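Local coordinates for luciferase-like monooxygenase (PDB 4US5), which probably acts as a flavin-dependent monooxygenase of the bacterial luciferase family, inserting oxygen into a substrate not established here, at residues 10-15 with 320-325; 191-196 with 313-318; 107-112 with 142-147. All coordinates share one frame; numbering follows the deposited sequence. Where two conformers were deposited one is given.

Interaction 1 of 3, residues 10-15 with 320-325; sequences VEQAPV and RDRLRS. With NA (sodium ion), chain R; NA (sodium ion), chain L.
R322 meets the carboxylate of E11 end-on, one terminal nitrogen to each oxygen, and this two-point salt bridge carries most of the contact between residues 10-15 and 320-325. NH2 of R322 bonds to OE1 of E11 over a short, straight path (2.7 Å, N-H...O angle 177°), with the oxygen lying in the guanidinium plane. NH1 of R322 reaches OE2 of E11 at 3.1 Å along a more bent path, arriving on the syn side of that oxygen. The two flat groups are not coplanar: their planes stand 46° apart, and NH2 meets OE1 from above the carboxylate. The backbone N of A13 comes to OE1 of E11 from the opposite face, at 2.8 Å, so one oxygen is gripped from both sides and the turn leaving the strand is tied to it. E11 is the last residue of strand 6-11, the first strand of the TIM barrel typical of luciferase-like monooxygenases, whereas R322 sits in the first turn of helix 319-332, after the last barrel strand. With CG anti to the backbone N (chi1 -170°), the extended chain of R322 carries the guanidinium to E11 although the nearest CA pair, P14 and R322, is 11.5 Å apart. NE of R322 is hydrogen-bonded to S314, and CD of P14 approaches NH2 obliquely. S28 is a further hydrogen-bond partner of OE2 of E11. A sodium ion lies 2.8 Å from OE2 of E11, with S24 O and a water on the P14 carbonyl as its other ligands. Another sodium ion is coordinated by O of V10 at 2.7 Å and OE1 of Q12 at 2.6 Å, with S314 as the third residue of the site. NE2 of Q12 donates to S314 O.

Interaction 2 of 3, residues 191-196 with 313-318; sequences AHFITP and VSMIHD. With NA (sodium ion), chain M.
The F193 ring and the V313 side chain form the apolar part of this contact, crossing at about a right angle. Methyl CG2 of V313 lies 3.8 Å from CE1 of F193 and 4.0 Å from CZ, an oblique approach to one end of the ring. F193 is turned there by a first torsion of 67°, which sets CG between its backbone N and carbonyl carbon. CE of M315, a selenomethionine, comes within 4.3 Å of CE2 of F193; this touch is less certain because M315 has two deposited conformers. Within its own loop, I194 places CG1 over one ring face, 3.6 Å above the plane and offset toward the rim. Each segment begins on the last residue of a TIM-barrel strand (188-191 and 309-313) and runs on into the loop at its carboxyl end, the end where active sites lie in TIM-barrel enzymes; strand 221-229 pairs with both, and its V226 touches F193, V313 and M315. Polar interactions serve each loop separately, none passing between them. O of A191 accepts from the backbone N of I194 at 3.0 Å and from that of T195, closing a tight turn, and R285 donates to the carbonyls of F193 and I194. In the other loop a sodium ion binds O of S314 at 2.9 Å and a water that donates to O of I316, while D318 caps the start of helix 319-332.

Interaction 3 of 3, residues 107-112 with 142-147; sequences LGIGRA and EQLRAY. With NA (sodium ion), chain N.
L144 and the pair L107 and I109 point at one another tip to tip, the helix side chain reaching to two residues of the strand. The evidence lies in the methyl distances: CD2 of L144 is 3.9 Å from CD2 of L107 and equally 3.9 Å from CD1 of I109, so one methyl touches both strand residues. The other branch, CD1 of L144, approaches CD2 of L107 at 4.2 Å. Because L107 and I109 are two apart on an extended strand, both direct their CB atoms toward the helix, while the intervening G108 takes no part. L144 carries CG anti to its backbone N (chi1 174°), which projects both branches from the helix toward the sheet. The backbones stay well separated, with the CA atoms of I109 and L144 10.3 Å apart. This is the packing of an outer helix, 134-147, against strand 105-110 of the TIM barrel. The same apolar layer extends along the barrel wall: L107 meets F94 and L144 meets A91, both of helix 87-100, and L168 of strand 167-172 touches L107 and L144. Y147, at the end of the helix, packs on A122 of the second subunit. Further along the strand segment, O of G110 binds a sodium ion at 2.7 Å, away from the leucines. With no hydrogen bond or salt bridge between the segments, their join rests on methyl contacts, and all three touching residues are buried; the spacing of helix and strand is constrained through shape and close approach and not through directional bonds.

In the fold
Interactions 1 and 2 adjoin, their centres about 10 Å apart, and share the region after strand 309-313: one faces the first strand, the other the loop after strand 188-191. S314 of interaction 2 ties to both segments of interaction 1, and V10 packs on V313. Interaction 3 lies opposite interaction 1 across the chain's centre, about 27 Å from it and about 24 Å from interaction 2 between centres; 1 and 3 reach the same curled sheet. Chemistry follows place: interaction 1 is buried and ionic, at a strand end rich in sodium ligands; interaction 2 is partly buried and apolar, between loops; interaction 3 is buried and purely aliphatic, between the sheet and an outer helix near the subunit interface.

Interaction 1 of 3, residues 10-15 with 320-325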
loop_
_atom_site.group_PDB
_atom_site.type_symbol
_atom_site.label_atom_id
_atom_site.label_comp_id
_atom_site.label_asym_id
_atom_site.label_seq_id
_atom_site.Cartn_x
_atom_site.Cartn_y
_atom_site.Cartn_z
ATOM N N VAL B 10 16.284 9.243 1.856
ATOM C CA VAL B 10 14.994 9.493 2.479
ATOM C C VAL B 10 14.246 10.427 1.552
ATOM O O VAL B 10 14.703 11.553 1.276
ATOM C CB VAL B 10 15.164 10.077 3.906
ATOM C CG1 VAL B 10 13.825 10.321 4.562
ATOM C CG2 VAL B 10 16.004 9.130 4.768
ATOM N N GLU B 11 13.109 9.950 1.048
ATOM C CA GLU B 11 12.387 10.575 -0.012
ATOM C C GLU B 11 11.014 11.044 0.489
ATOM O O GLU B 11 10.150 10.234 0.808
ATOM C CB GLU B 11 12.224 9.579 -1.170
ATOM C CG GLU B 11 11.163 9.957 -2.237
ATOM C CD GLU B 11 11.532 11.179 -3.052
ATOM O OE1 GLU B 11 11.792 12.257 -2.477
ATOM O OE2 GLU B 11 11.568 11.067 -4.297
ATOM N N GLN B 12 10.821 12.356 0.536
ATOM C CA GLN B 12 9.512 12.919 0.861
ATOM C C GLN B 12 8.690 13.274 -0.392
ATOM O O GLN B 12 7.523 13.616 -0.300
ATOM C CB GLN B 12 9.685 14.106 1.803
ATOM C CG GLN B 12 10.072 15.407 1.156
ATOM C CD GLN B 12 11.519 15.511 0.705
ATOM O OE1 GLN B 12 12.169 14.526 0.334
ATOM N NE2 GLN B 12 11.989 16.734 0.609
ATOM N N ALA B 13 9.306 13.099 -1.563
ATOM C CA ALA B 13 8.626 13.319 -2.853
ATOM C C ALA B 13 8.078 14.740 -2.996
ATOM O O ALA B 13 6.875 14.952 -3.134
ATOM C CB ALA B 13 7.552 12.289 -3.081
ATOM N N PRO B 14 8.980 15.716 -2.990
ATOM C CA PRO B 14 8.500 17.081 -3.117
ATOM C C PRO B 14 7.840 17.321 -4.471
ATOM O O PRO B 14 8.188 16.690 -5.462
ATOM C CB PRO B 14 9.767 17.924 -2.930
ATOM C CG PRO B 14 10.898 16.996 -3.016
ATOM C CD PRO B 14 10.441 15.616 -2.919
ATOM N N VAL B 15 6.867 18.217 -4.483
ATOM C CA VAL B 15 6.215 18.632 -5.724
ATOM C C VAL B 15 6.798 19.982 -6.095
ATOM O O VAL B 15 6.854 20.915 -5.260
ATOM C CB VAL B 15 4.706 18.745 -5.543
ATOM C CG1 VAL B 15 4.035 19.039 -6.891
ATOM C CG2 VAL B 15 4.147 17.436 -4.943
ATOM N N ARG B 320 17.209 16.693 -12.816
ATOM C CA ARG B 320 18.558 16.488 -13.344
ATOM C C ARG B 320 19.614 16.949 -12.325
ATOM O O ARG B 320 20.657 16.306 -12.159
ATOM C CB ARG B 320 18.764 17.255 -14.671
ATOM C CG ARG B 320 17.827 16.828 -15.809
ATOM C CD ARG B 320 17.676 17.854 -16.921
ATOM N NE ARG B 320 16.839 18.981 -16.530
ATOM C CZ ARG B 320 16.462 19.986 -17.332
ATOM N NH1 ARG B 320 16.836 20.006 -18.603
ATOM N NH2 ARG B 320 15.713 20.961 -16.858
ATOM N N ASP B 321 19.344 18.054 -11.662
ATOM C CA ASP B 321 20.197 18.528 -10.580
ATOM C C ASP B 321 20.178 17.528 -9.401
ATOM O O ASP B 321 21.187 17.307 -8.728
ATOM C CB ASP B 321 19.744 19.908 -10.093
ATOM C CG ASP B 321 20.031 21.015 -11.100
ATOM O OD1 ASP B 321 20.871 20.783 -12.011
ATOM O OD2 ASP B 321 19.417 22.084 -10.958
ATOM N N ARG B 322 19.012 16.986 -9.118
ATOM C CA ARG B 322 18.865 16.099 -7.997
ATOM C C ARG B 322 19.626 14.796 -8.186
ATOM O O ARG B 322 20.342 14.352 -7.305
ATOM C CB ARG B 322 17.398 15.809 -7.766
ATOM C CG ARG B 322 17.145 15.079 -6.465
ATOM C CD ARG B 322 15.730 14.528 -6.395
ATOM N NE ARG B 322 15.380 14.268 -5.013
ATOM C CZ ARG B 322 14.270 13.627 -4.634
ATOM N NH1 ARG B 322 13.412 13.175 -5.526
ATOM N NH2 ARG B 322 14.029 13.468 -3.345
ATOM N N LEU B 323 19.435 14.147 -9.338
ATOM C CA LEU B 323 20.151 12.935 -9.635
ATOM C C LEU B 323 21.670 13.149 -9.586
ATOM O O LEU B 323 22.399 12.336 -9.009
ATOM C CB LEU B 323 19.731 12.369 -11.005
ATOM C CG LEU B 323 18.290 11.906 -11.090
ATOM C CD1 LEU B 323 17.935 11.478 -12.485
ATOM C CD2 LEU B 323 17.982 10.790 -10.107
ATOM N N ARG B 324 22.110 14.291 -10.097
ATOM C CA ARG B 324 23.529 14.668 -10.031
ATOM C C ARG B 324 24.043 14.689 -8.597
ATOM O O ARG B 324 25.139 14.184 -8.313
ATOM C CB ARG B 324 23.837 16.035 -10.718
ATOM C CG ARG B 324 24.223 15.901 -12.194
ATOM C CD ARG B 324 24.711 17.176 -12.856
ATOM N NE ARG B 324 23.665 18.174 -12.953
ATOM C CZ ARG B 324 22.819 18.286 -13.981
ATOM N NH1 ARG B 324 22.920 17.481 -15.039
ATOM N NH2 ARG B 324 21.902 19.238 -13.973
ATOM N N SER B 325 23.275 15.316 -7.717
ATOM C CA SER B 325 23.650 15.411 -6.304
ATOM C C SER B 325 23.895 14.039 -5.711
ATOM O O SER B 325 24.951 13.784 -5.115
ATOM C CB SER B 325 22.594 16.224 -5.513
ATOM O OG SER B 325 22.993 16.399 -4.147
HETATM NA NA NA R . 14.489 13.648 -0.367
HETATM NA NA NA L . 10.210 12.794 -6.034
HETATM O O HOH W 1 10.397 15.642 -6.619
#

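Interaction 2 of 3, residues 191-196 with 313-318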
loop_
_atom_site.group_PDB
_atom_site.type_symbol
_atom_site.label_atom_id
_atom_site.label_comp_id
_atom_site.label_asym_id
_atom_site.label_seq_id
_atom_site.Cartn_x
_atom_site.Cartn_y
_atom_site.Cartn_z
ATOM N N ALA B 191 16.670 13.080 12.664
ATOM C CA ALA B 191 16.537 14.145 11.661
ATOM C C ALA B 191 17.277 15.431 12.028
ATOM O O ALA B 191 16.676 16.401 12.500
ATOM C CB ALA B 191 15.050 14.439 11.382
ATOM N N HIS B 192 18.549 15.472 11.675
ATOM C CA HIS B 192 19.375 16.630 11.920
ATOM C C HIS B 192 18.807 17.872 11.234
ATOM O O HIS B 192 18.841 18.989 11.801
ATOM C CB HIS B 192 20.782 16.370 11.448
ATOM C CG HIS B 192 21.602 17.598 11.360
ATOM N ND1 HIS B 192 22.117 18.232 12.468
ATOM C CD2 HIS B 192 21.852 18.412 10.308
ATOM C CE1 HIS B 192 22.725 19.342 12.087
ATOM N NE2 HIS B 192 22.630 19.439 10.772
ATOM N N PHE B 193 18.251 17.678 10.042
ATOM C CA PHE B 193 17.775 18.788 9.253
ATOM C C PHE B 193 16.516 19.399 9.845
ATOM O O PHE B 193 16.120 20.493 9.462
ATOM C CB PHE B 193 17.525 18.359 7.793
ATOM C CG PHE B 193 16.392 17.375 7.614
ATOM C CD1 PHE B 193 16.585 16.025 7.828
ATOM C CD2 PHE B 193 15.148 17.794 7.168
ATOM C CE1 PHE B 193 15.564 15.124 7.643
ATOM C CE2 PHE B 193 14.121 16.898 6.992
ATOM C CZ PHE B 193 14.331 15.552 7.211
ATOM N N ILE B 194 15.871 18.672 10.746
ATOM C CA ILE B 194 14.659 19.166 11.429
ATOM C C ILE B 194 15.024 19.858 12.750
ATOM O O ILE B 194 14.555 20.967 13.025
ATOM C CB ILE B 194 13.676 18.029 11.720
ATOM C CG1 ILE B 194 13.222 17.408 10.389
ATOM C CG2 ILE B 194 12.471 18.530 12.564
ATOM C CD1 ILE B 194 12.105 16.394 10.497
ATOM N N THR B 195 15.870 19.220 13.549
ATOM C CA THR B 195 16.246 19.732 14.864
ATOM C C THR B 195 17.773 19.747 15.052
ATOM O O THR B 195 18.330 18.965 15.827
ATOM C CB THR B 195 15.535 18.899 15.942
ATOM O OG1 THR B 195 14.143 18.836 15.632
ATOM C CG2 THR B 195 15.684 19.511 17.348
ATOM N N PRO B 196 18.457 20.630 14.327
ATOM C CA PRO B 196 19.908 20.650 14.345
ATOM C C PRO B 196 20.469 21.169 15.680
ATOM O O PRO B 196 21.628 20.920 15.974
ATOM C CB PRO B 196 20.270 21.611 13.214
ATOM C CG PRO B 196 19.059 22.464 13.051
ATOM C CD PRO B 196 17.900 21.576 13.366
ATOM N N VAL B 313 18.363 13.412 2.366
ATOM C CA VAL B 313 17.127 14.060 1.974
ATOM C C VAL B 313 17.537 15.193 1.028
ATOM O O VAL B 313 18.635 15.781 1.156
ATOM C CB VAL B 313 16.420 14.665 3.216
ATOM C CG1 VAL B 313 15.143 15.372 2.859
ATOM C CG2 VAL B 313 16.146 13.595 4.259
ATOM N N SER B 314 16.655 15.522 0.089
ATOM C CA SER B 314 16.888 16.636 -0.803
ATOM C C SER B 314 15.611 17.457 -1.059
ATOM O O SER B 314 14.488 16.932 -1.020
ATOM C CB SER B 314 17.517 16.145 -2.100
ATOM O OG SER B 314 16.707 15.138 -2.716
HETATM N N MSE B 315 15.804 18.751 -1.299
HETATM C CA MSE B 315 14.723 19.669 -1.656
HETATM C C MSE B 315 15.205 20.417 -2.875
HETATM O O MSE B 315 15.508 21.594 -2.807
HETATM C CB MSE B 315 14.448 20.615 -0.505
HETATM C CG MSE B 315 13.539 20.000 0.556
HETATM SE SE MSE B 315 14.568 18.891 1.781
HETATM C CE MSE B 315 13.259 18.686 3.229
ATOM N N ILE B 316 15.280 19.711 -4.006
ATOM C CA ILE B 316 15.886 20.208 -5.222
ATOM C C ILE B 316 14.796 20.281 -6.298
ATOM O O ILE B 316 14.017 19.338 -6.479
ATOM C CB ILE B 316 17.055 19.300 -5.661
ATOM C CG1 ILE B 316 18.226 19.435 -4.664
ATOM C CG2 ILE B 316 17.515 19.634 -7.052
ATOM C CD1 ILE B 316 19.378 18.461 -4.873
ATOM N N HIS B 317 14.739 21.404 -6.997
ATOM C CA HIS B 317 13.647 21.656 -7.935
ATOM C C HIS B 317 13.727 20.724 -9.152
ATOM O O HIS B 317 12.717 20.168 -9.590
ATOM C CB HIS B 317 13.669 23.105 -8.407
ATOM C CG HIS B 317 12.670 23.398 -9.477
ATOM N ND1 HIS B 317 12.990 23.364 -10.811
ATOM C CD2 HIS B 317 11.342 23.678 -9.412
ATOM C CE1 HIS B 317 11.907 23.611 -11.530
ATOM N NE2 HIS B 317 10.895 23.822 -10.704
ATOM N N ASP B 318 14.917 20.599 -9.730
ATOM C CA ASP B 318 15.102 19.943 -11.013
ATOM C C ASP B 318 15.661 18.568 -10.850
ATOM O O ASP B 318 16.730 18.402 -10.326
ATOM C CB ASP B 318 16.025 20.825 -11.901
ATOM C CG ASP B 318 16.025 20.410 -13.388
ATOM O OD1 ASP B 318 16.102 19.212 -13.750
ATOM O OD2 ASP B 318 15.884 21.336 -14.211
HETATM NA NA NA M . 14.465 16.960 -3.951
HETATM O O HOH W 2 12.867 16.832 -6.076
#

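Interaction 3 of 3, residues 107-112 with 142-147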
loop_
_atom_site.group_PDB
_atom_site.type_symbol
_atom_site.label_atom_id
_atom_site.label_comp_id
_atom_site.label_asym_id
_atom_site.label_seq_id
_atom_site.Cartn_x
_atom_site.Cartn_y
_atom_site.Cartn_z
ATOM N N LEU B 107 10.395 -0.980 8.273
ATOM C CA LEU B 107 9.283 -0.286 8.815
ATOM C C LEU B 107 9.779 0.808 9.767
ATOM O O LEU B 107 9.888 0.588 10.989
ATOM C CB LEU B 107 8.360 -1.266 9.533
ATOM C CG LEU B 107 7.121 -0.749 10.242
ATOM C CD1 LEU B 107 6.378 0.313 9.447
ATOM C CD2 LEU B 107 6.179 -1.912 10.548
ATOM N N GLY B 108 10.112 1.959 9.207
ATOM C CA GLY B 108 10.433 3.132 9.989
ATOM C C GLY B 108 9.161 3.809 10.469
ATOM O O GLY B 108 8.199 3.952 9.703
ATOM N N ILE B 109 9.163 4.195 11.736
ATOM C CA ILE B 109 7.999 4.775 12.422
ATOM C C ILE B 109 8.379 6.167 12.850
ATOM O O ILE B 109 9.445 6.360 13.410
ATOM C CB ILE B 109 7.670 3.961 13.688
ATOM C CG1 ILE B 109 7.266 2.542 13.328
ATOM C CG2 ILE B 109 6.584 4.644 14.514
ATOM C CD1 ILE B 109 6.098 2.438 12.389
ATOM N N GLY B 110 7.525 7.128 12.550
ATOM C CA GLY B 110 7.769 8.519 12.903
ATOM C C GLY B 110 6.617 9.154 13.662
ATOM O O GLY B 110 5.511 8.611 13.693
ATOM N N ARG B 111 6.897 10.310 14.265
ATOM C CA ARG B 111 5.899 11.053 15.063
ATOM C C ARG B 111 4.916 11.836 14.209
ATOM O O ARG B 111 5.301 12.457 13.232
ATOM C CB ARG B 111 6.553 12.063 16.012
ATOM C CG ARG B 111 7.078 11.523 17.308
ATOM C CD ARG B 111 6.887 12.504 18.436
ATOM N NE ARG B 111 6.743 11.773 19.682
ATOM C CZ ARG B 111 5.592 11.282 20.152
ATOM N NH1 ARG B 111 4.427 11.487 19.523
ATOM N NH2 ARG B 111 5.610 10.586 21.277
ATOM N N ALA B 112 3.664 11.921 14.698
ATOM C CA ALA B 112 2.603 12.652 14.028
ATOM C C ALA B 112 2.394 14.065 14.628
ATOM O O ALA B 112 1.363 14.714 14.366
ATOM C CB ALA B 112 1.320 11.874 14.099
ATOM N N GLU B 142 5.178 -0.828 20.881
ATOM C CA GLU B 142 5.221 -2.137 21.550
ATOM C C GLU B 142 4.165 -3.075 21.002
ATOM O O GLU B 142 4.408 -4.257 20.813
ATOM C CB GLU B 142 4.937 -2.014 23.079
ATOM C CG GLU B 142 5.867 -2.902 23.911
ATOM C CD GLU B 142 7.193 -2.242 24.143
ATOM O OE1 GLU B 142 7.325 -1.518 25.170
ATOM O OE2 GLU B 142 8.098 -2.466 23.302
ATOM N N GLN B 143 2.962 -2.555 20.805
ATOM C CA GLN B 143 1.890 -3.351 20.220
ATOM C C GLN B 143 2.275 -3.848 18.822
ATOM O O GLN B 143 2.027 -4.991 18.460
ATOM C CB GLN B 143 0.635 -2.527 20.065
ATOM C CG GLN B 143 -0.187 -2.258 21.292
ATOM C CD GLN B 143 -1.491 -1.593 20.890
ATOM O OE1 GLN B 143 -1.527 -0.389 20.646
ATOM N NE2 GLN B 143 -2.548 -2.388 20.731
ATOM N N LEU B 144 2.860 -2.961 18.031
ATOM C CA LEU B 144 3.308 -3.313 16.669
ATOM C C LEU B 144 4.324 -4.435 16.740
ATOM O O LEU B 144 4.249 -5.391 16.001
ATOM C CB LEU B 144 3.897 -2.078 15.993
ATOM C CG LEU B 144 4.542 -2.260 14.632
ATOM C CD1 LEU B 144 3.579 -2.922 13.655
ATOM C CD2 LEU B 144 4.980 -0.892 14.124
ATOM N N ARG B 145 5.323 -4.281 17.607
ATOM C CA ARG B 145 6.377 -5.301 17.752
ATOM C C ARG B 145 5.761 -6.649 18.146
ATOM O O ARG B 145 6.154 -7.679 17.613
ATOM C CB ARG B 145 7.434 -4.786 18.759
ATOM C CG ARG B 145 8.753 -5.499 18.893
ATOM C CD ARG B 145 9.535 -4.807 20.020
ATOM N NE ARG B 145 10.870 -4.403 19.628
ATOM C CZ ARG B 145 11.676 -3.662 20.391
ATOM N NH1 ARG B 145 11.276 -3.233 21.574
ATOM N NH2 ARG B 145 12.890 -3.362 19.963
ATOM N N ALA B 146 4.741 -6.630 18.999
ATOM C CA ALA B 146 4.046 -7.838 19.407
ATOM C C ALA B 146 3.276 -8.461 18.249
ATOM O O ALA B 146 3.283 -9.670 18.063
ATOM C CB ALA B 146 3.098 -7.551 20.571
ATOM N N TYR B 147 2.626 -7.635 17.431
ATOM C CA TYR B 147 1.921 -8.188 16.271
ATOM C C TYR B 147 2.883 -8.792 15.268
ATOM O O TYR B 147 2.557 -9.760 14.588
ATOM C CB TYR B 147 1.061 -7.129 15.605
ATOM C CG TYR B 147 -0.204 -6.779 16.359
ATOM C CD1 TYR B 147 -1.084 -7.763 16.779
ATOM C CD2 TYR B 147 -0.541 -5.470 16.579
ATOM C CE1 TYR B 147 -2.266 -7.433 17.405
ATOM C CE2 TYR B 147 -1.699 -5.125 17.221
ATOM C CZ TYR B 147 -2.550 -6.110 17.643
ATOM O OH TYR B 147 -3.688 -5.764 18.249
HETATM NA NA NA N . 3.033 8.860 14.721
#